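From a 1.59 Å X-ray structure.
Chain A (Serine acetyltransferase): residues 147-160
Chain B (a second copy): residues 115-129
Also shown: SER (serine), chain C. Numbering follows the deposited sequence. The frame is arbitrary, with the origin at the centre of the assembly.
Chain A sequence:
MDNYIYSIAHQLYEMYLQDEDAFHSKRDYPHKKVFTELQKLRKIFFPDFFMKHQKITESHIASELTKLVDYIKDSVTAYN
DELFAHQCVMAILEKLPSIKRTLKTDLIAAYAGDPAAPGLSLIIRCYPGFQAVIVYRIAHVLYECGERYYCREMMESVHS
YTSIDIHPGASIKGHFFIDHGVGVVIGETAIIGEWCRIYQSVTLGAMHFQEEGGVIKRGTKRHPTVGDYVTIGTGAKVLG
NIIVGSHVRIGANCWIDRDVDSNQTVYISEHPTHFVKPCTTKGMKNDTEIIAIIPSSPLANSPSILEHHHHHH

Chain A, residues 147-160: ERYYCREMMESVHS
Chain B (115-129) PAAPGLSLIIRCYPG

How do the two stretches lie against each other? Chain A enters through a short loop and is helical from Tyr A150 through Ser A160 and beyond. Chain B brings a loop, a helix that begins near Leu B120 and runs to about Cys B126, and a second helix starting at Pro B128, with Tyr B127 as its N-cap. The axis of the chain A helix passes 10.3 Å from that of the first chain B helix, and the two run in nearly the same direction, 23° apart. The register is set by CA pairs: Arg A148 CA to Pro B118 CA 7.2 Å, Tyr A149 CA to Leu B122 CA 6.3 Å, and Glu A153 CA to Cys B126 CA 5.9 Å.

What opens the contact on chain A? Glu A147 (phi/psi -76/141; chi1 t, chi2 m) does not touch chain B but organises the helix start: its OE2 accepts from Tyr A150 N at 2.8 Å and its OE1 from Cys A151 N at 2.8 Å. Arg A148 (-132/-5) meets Leu B122 through its backbone, O to CD2 3.6 Å. Tyr A149 (-111/-66; chi1 m, chi2 80°) starts sideways, yet its ring comes nearer, and Tyr A149 has more of its area covered by the other stretch than any other chain A residue here. Pro B118, puckered C-gamma endo, lies over one face of that ring, its CG 3.9 Å from the ring centroid in a CH-pi contact. Leu B122 (chi1 t, chi2 p) packs its CD1 3.8 Å from Tyr A149 CD2. A water bridges the polar groups, 2.8 Å from Tyr A149 OH and 2.6 Å from Ser B121 OG.

How do the charged residues of the next turn fit? Arg A152 (chi1 t, chi2 p, chi3 t, chi4 -86°) points toward chain B, placing CG 3.7 Å from Leu B122 CD2. Its guanidinium lies over a face of the Tyr B127 ring, while NH1 gives a weak hydrogen bond to Tyr B127 OH at 3.0 Å. NE is held from its own helix by a salt bridge to Glu A156 OE2 at 2.9 Å. Glu A153 (chi1 t, chi2 t, chi3 51°) extends to Arg B125, whose three m rotamers bring NH2 2.9 Å from Glu A153 OE2; the hydrogen bond is weak in angle but belongs to a salt bridge.

What closes the contact? Cys B126 (-152/2; chi1 p) fits beside the chain A helix, its SG 4.1 Å from Glu A153 CA and 3.8 Å from Glu A156 CG. Glu A156 (chi1 m, chi2 m, chi3 -32°) sets its CG 3.3 Å from Cys B126 O and its OE1 3.5 Å from Pro B128 CD, while OE2 holds Arg A152 NE. Pro B128, also C-gamma endo, reaches the next turn as well: its CG lies 3.7 Å from His A159 CD2, with His A159 at chi1 t and chi2 17°. The contact therefore passes from a proline on tyrosine, through one salt bridge across the chains and one within chain A, to a proline beside histidine.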

# COMPACT_ATOMS: atom_id res chain seq x y z
N GLU A 147 -6.67 -25.25 5.85
CA GLU A 147 -5.99 -24.76 4.66
C GLU A 147 -4.95 -23.71 5.06
O GLU A 147 -5.18 -22.91 5.96
CB GLU A 147 -7.00 -24.22 3.65
CG GLU A 147 -6.57 -24.34 2.19
CD GLU A 147 -5.63 -23.23 1.76
OE1 GLU A 147 -5.80 -22.08 2.22
OE2 GLU A 147 -4.71 -23.51 0.95
N ARG A 148 -3.79 -23.73 4.39
CA ARG A 148 -2.67 -22.90 4.83
C ARG A 148 -2.02 -22.10 3.71
O ARG A 148 -1.12 -21.30 3.97
CB ARG A 148 -1.63 -23.78 5.54
CG ARG A 148 -2.10 -24.41 6.86
CD ARG A 148 -2.21 -23.34 7.95
NE ARG A 148 -2.68 -23.90 9.21
CZ ARG A 148 -3.97 -24.08 9.52
NH1 ARG A 148 -4.92 -23.76 8.65
NH2 ARG A 148 -4.30 -24.60 10.69
N TYR A 149 -2.46 -22.31 2.48
CA TYR A 149 -1.82 -21.67 1.32
C TYR A 149 -2.69 -20.61 0.65
O TYR A 149 -2.34 -19.41 0.64
CB TYR A 149 -1.41 -22.74 0.31
CG TYR A 149 -0.16 -23.50 0.72
CD1 TYR A 149 -0.23 -24.53 1.66
CD2 TYR A 149 1.09 -23.18 0.19
CE1 TYR A 149 0.90 -25.23 2.05
CE2 TYR A 149 2.24 -23.87 0.58
CZ TYR A 149 2.13 -24.90 1.52
OH TYR A 149 3.24 -25.60 1.92
N TYR A 150 -3.81 -21.03 0.06
CA TYR A 150 -4.64 -20.10 -0.68
C TYR A 150 -5.25 -19.00 0.21
O TYR A 150 -5.33 -17.84 -0.21
CB TYR A 150 -5.70 -20.81 -1.56
CG TYR A 150 -6.74 -19.86 -2.10
CD1 TYR A 150 -6.39 -18.84 -3.01
CD2 TYR A 150 -8.06 -19.95 -1.69
CE1 TYR A 150 -7.36 -17.95 -3.48
CE2 TYR A 150 -9.02 -19.08 -2.17
CZ TYR A 150 -8.67 -18.08 -3.05
OH TYR A 150 -9.65 -17.22 -3.50
N CYS A 151 -5.63 -19.35 1.45
CA CYS A 151 -6.16 -18.34 2.39
C CYS A 151 -5.14 -17.24 2.68
O CYS A 151 -5.51 -16.08 2.84
CB CYS A 151 -6.70 -18.97 3.69
SG CYS A 151 -5.46 -19.82 4.75
N ARG A 152 -3.85 -17.59 2.70
CA ARG A 152 -2.81 -16.58 2.80
C ARG A 152 -2.69 -15.73 1.52
O ARG A 152 -2.54 -14.51 1.61
CB ARG A 152 -1.46 -17.19 3.17
CG ARG A 152 -0.32 -16.16 3.21
CD ARG A 152 -0.47 -15.12 4.33
NE ARG A 152 0.66 -14.19 4.37
CZ ARG A 152 1.81 -14.40 5.00
NH1 ARG A 152 2.02 -15.52 5.68
NH2 ARG A 152 2.76 -13.48 4.95
N GLU A 153 -2.79 -16.38 0.35
CA GLU A 153 -2.72 -15.67 -0.93
C GLU A 153 -3.84 -14.65 -1.06
O GLU A 153 -3.63 -13.51 -1.48
CB GLU A 153 -2.79 -16.65 -2.11
CG GLU A 153 -2.58 -16.01 -3.47
CD GLU A 153 -2.29 -17.03 -4.56
OE1 GLU A 153 -3.06 -18.01 -4.68
OE2 GLU A 153 -1.30 -16.86 -5.28
N MET A 154 -5.04 -15.07 -0.67
CA MET A 154 -6.21 -14.19 -0.66
C MET A 154 -5.95 -12.95 0.19
O MET A 154 -6.21 -11.82 -0.24
CB MET A 154 -7.42 -14.94 -0.13
CG MET A 154 -8.74 -14.24 -0.37
SD MET A 154 -10.14 -15.03 0.47
CE MET A 154 -9.68 -16.73 0.32
N MET A 155 -5.41 -13.15 1.39
CA MET A 155 -5.12 -12.01 2.27
C MET A 155 -3.95 -11.14 1.78
O MET A 155 -3.88 -9.95 2.10
CB MET A 155 -4.88 -12.47 3.71
CG MET A 155 -6.10 -13.07 4.38
SD MET A 155 -7.61 -12.14 4.14
CE MET A 155 -7.26 -10.65 5.09
N GLU A 156 -3.05 -11.72 0.99
CA GLU A 156 -2.01 -10.91 0.34
C GLU A 156 -2.57 -9.99 -0.76
O GLU A 156 -2.01 -8.91 -1.03
CB GLU A 156 -0.87 -11.79 -0.19
CG GLU A 156 0.06 -12.35 0.90
CD GLU A 156 0.63 -11.31 1.84
OE1 GLU A 156 0.85 -10.15 1.42
OE2 GLU A 156 0.86 -11.66 3.01
N SER A 157 -3.68 -10.40 -1.38
CA SER A 157 -4.44 -9.48 -2.25
C SER A 157 -4.97 -8.29 -1.45
O SER A 157 -4.83 -7.13 -1.87
CB SER A 157 -5.57 -10.20 -2.97
OG SER A 157 -5.08 -11.11 -3.93
N VAL A 158 -5.58 -8.57 -0.30
CA VAL A 158 -6.01 -7.53 0.64
C VAL A 158 -4.82 -6.65 1.06
O VAL A 158 -4.90 -5.41 1.01
CB VAL A 158 -6.68 -8.15 1.88
CG1 VAL A 158 -6.86 -7.11 2.96
CG2 VAL A 158 -8.01 -8.82 1.50
N HIS A 159 -3.70 -7.29 1.39
CA HIS A 159 -2.46 -6.62 1.76
C HIS A 159 -2.02 -5.59 0.70
O HIS A 159 -1.71 -4.45 1.03
CB HIS A 159 -1.41 -7.72 1.99
CG HIS A 159 -0.21 -7.31 2.78
ND1 HIS A 159 -0.16 -6.17 3.55
CD2 HIS A 159 0.99 -7.92 2.94
CE1 HIS A 159 1.03 -6.09 4.13
NE2 HIS A 159 1.74 -7.14 3.78
N SER A 160 -2.04 -5.99 -0.57
CA SER A 160 -1.63 -5.09 -1.67
C SER A 160 -2.61 -3.94 -1.88
O SER A 160 -2.22 -2.80 -2.16
CB SER A 160 -1.47 -5.88 -2.98
OG SER A 160 -0.44 -6.85 -2.88
N PRO B 115 7.63 -18.26 11.49
CA PRO B 115 6.89 -19.44 11.93
C PRO B 115 5.58 -19.64 11.17
O PRO B 115 5.02 -20.73 11.21
CB PRO B 115 6.58 -19.13 13.40
CG PRO B 115 7.56 -18.11 13.80
CD PRO B 115 7.88 -17.31 12.59
N ALA B 116 5.11 -18.60 10.48
CA ALA B 116 3.87 -18.67 9.71
C ALA B 116 4.03 -19.32 8.34
O ALA B 116 3.03 -19.67 7.72
CB ALA B 116 3.22 -17.27 9.58
N ALA B 117 5.27 -19.47 7.86
CA ALA B 117 5.50 -20.00 6.51
C ALA B 117 5.45 -21.53 6.49
O ALA B 117 6.20 -22.18 7.21
CB ALA B 117 6.85 -19.50 5.94
N PRO B 118 4.56 -22.11 5.65
CA PRO B 118 4.41 -23.57 5.57
C PRO B 118 5.43 -24.26 4.64
O PRO B 118 5.66 -25.48 4.76
CB PRO B 118 3.00 -23.74 5.01
CG PRO B 118 2.80 -22.51 4.17
CD PRO B 118 3.49 -21.41 4.92
N GLY B 119 6.01 -23.50 3.72
CA GLY B 119 7.01 -24.00 2.75
C GLY B 119 7.43 -22.88 1.81
O GLY B 119 6.78 -21.83 1.77
N LEU B 120 8.52 -23.09 1.08
CA LEU B 120 9.04 -22.06 0.17
C LEU B 120 8.02 -21.66 -0.88
O LEU B 120 7.97 -20.50 -1.26
CB LEU B 120 10.36 -22.49 -0.49
CG LEU B 120 11.56 -22.74 0.44
CD1 LEU B 120 12.85 -22.78 -0.34
CD2 LEU B 120 11.67 -21.67 1.51
N SER B 121 7.22 -22.62 -1.33
CA SER B 121 6.21 -22.36 -2.36
C SER B 121 5.31 -21.16 -2.06
O SER B 121 4.99 -20.42 -2.98
CB SER B 121 5.38 -23.61 -2.72
OG SER B 121 4.45 -23.94 -1.71
N LEU B 122 4.90 -20.97 -0.80
CA LEU B 122 4.00 -19.85 -0.45
C LEU B 122 4.73 -18.51 -0.43
O LEU B 122 4.15 -17.46 -0.77
CB LEU B 122 3.30 -20.09 0.89
CG LEU B 122 2.12 -19.14 1.13
CD1 LEU B 122 1.04 -19.35 0.06
CD2 LEU B 122 1.57 -19.32 2.51
N ILE B 123 6.00 -18.55 -0.02
CA ILE B 123 6.85 -17.37 -0.02
C ILE B 123 7.08 -16.88 -1.44
O ILE B 123 6.91 -15.69 -1.73
CB ILE B 123 8.19 -17.66 0.71
CG1 ILE B 123 7.91 -18.25 2.10
CG2 ILE B 123 9.03 -16.39 0.81
CD1 ILE B 123 9.16 -18.59 2.92
N ILE B 124 7.43 -17.83 -2.31
CA ILE B 124 7.60 -17.59 -3.73
C ILE B 124 6.33 -17.03 -4.36
O ILE B 124 6.39 -16.06 -5.10
CB ILE B 124 8.02 -18.89 -4.45
CG1 ILE B 124 9.40 -19.32 -3.94
CG2 ILE B 124 7.94 -18.71 -5.98
CD1 ILE B 124 9.91 -20.65 -4.43
N ARG B 125 5.19 -17.62 -4.03
CA ARG B 125 3.94 -17.25 -4.67
C ARG B 125 3.43 -15.87 -4.25
O ARG B 125 2.89 -15.15 -5.08
CB ARG B 125 2.86 -18.30 -4.40
CG ARG B 125 3.03 -19.58 -5.19
CD ARG B 125 2.55 -19.42 -6.62
NE ARG B 125 1.15 -19.03 -6.67
CZ ARG B 125 0.50 -18.65 -7.76
NH1 ARG B 125 1.14 -18.57 -8.93
NH2 ARG B 125 -0.79 -18.33 -7.68
N CYS B 126 3.58 -15.50 -2.98
CA CYS B 126 2.84 -14.34 -2.49
C CYS B 126 3.44 -13.53 -1.35
O CYS B 126 2.80 -12.59 -0.90
CB CYS B 126 1.42 -14.76 -2.10
SG CYS B 126 1.34 -15.59 -0.51
N TYR B 127 4.63 -13.87 -0.86
CA TYR B 127 5.21 -13.06 0.23
C TYR B 127 5.71 -11.72 -0.32
O TYR B 127 6.55 -11.70 -1.22
CB TYR B 127 6.34 -13.80 0.95
CG TYR B 127 5.90 -14.61 2.16
CD1 TYR B 127 6.61 -14.52 3.36
CD2 TYR B 127 4.78 -15.45 2.12
CE1 TYR B 127 6.23 -15.24 4.47
CE2 TYR B 127 4.39 -16.19 3.24
CZ TYR B 127 5.12 -16.07 4.42
OH TYR B 127 4.75 -16.79 5.54
N PRO B 128 5.18 -10.60 0.22
CA PRO B 128 5.46 -9.30 -0.41
C PRO B 128 6.93 -8.84 -0.29
O PRO B 128 7.47 -8.25 -1.22
CB PRO B 128 4.52 -8.33 0.33
CG PRO B 128 4.25 -8.99 1.65
CD PRO B 128 4.31 -10.47 1.39
N GLY B 129 7.55 -9.11 0.86
CA GLY B 129 8.99 -8.88 1.02
C GLY B 129 9.79 -9.57 -0.07
O GLY B 129 10.76 -9.00 -0.59
N SER C . 5.39 -13.51 10.72
CA SER C . 5.83 -13.63 12.15
C SER C . 5.01 -14.67 12.88
O SER C . 4.07 -15.24 12.33
CB SER C . 5.72 -12.27 12.85
OG SER C . 4.36 -11.86 12.95
OXT SER C . 5.27 -14.97 14.04
O HOH W 1 5.39 -25.60 0.10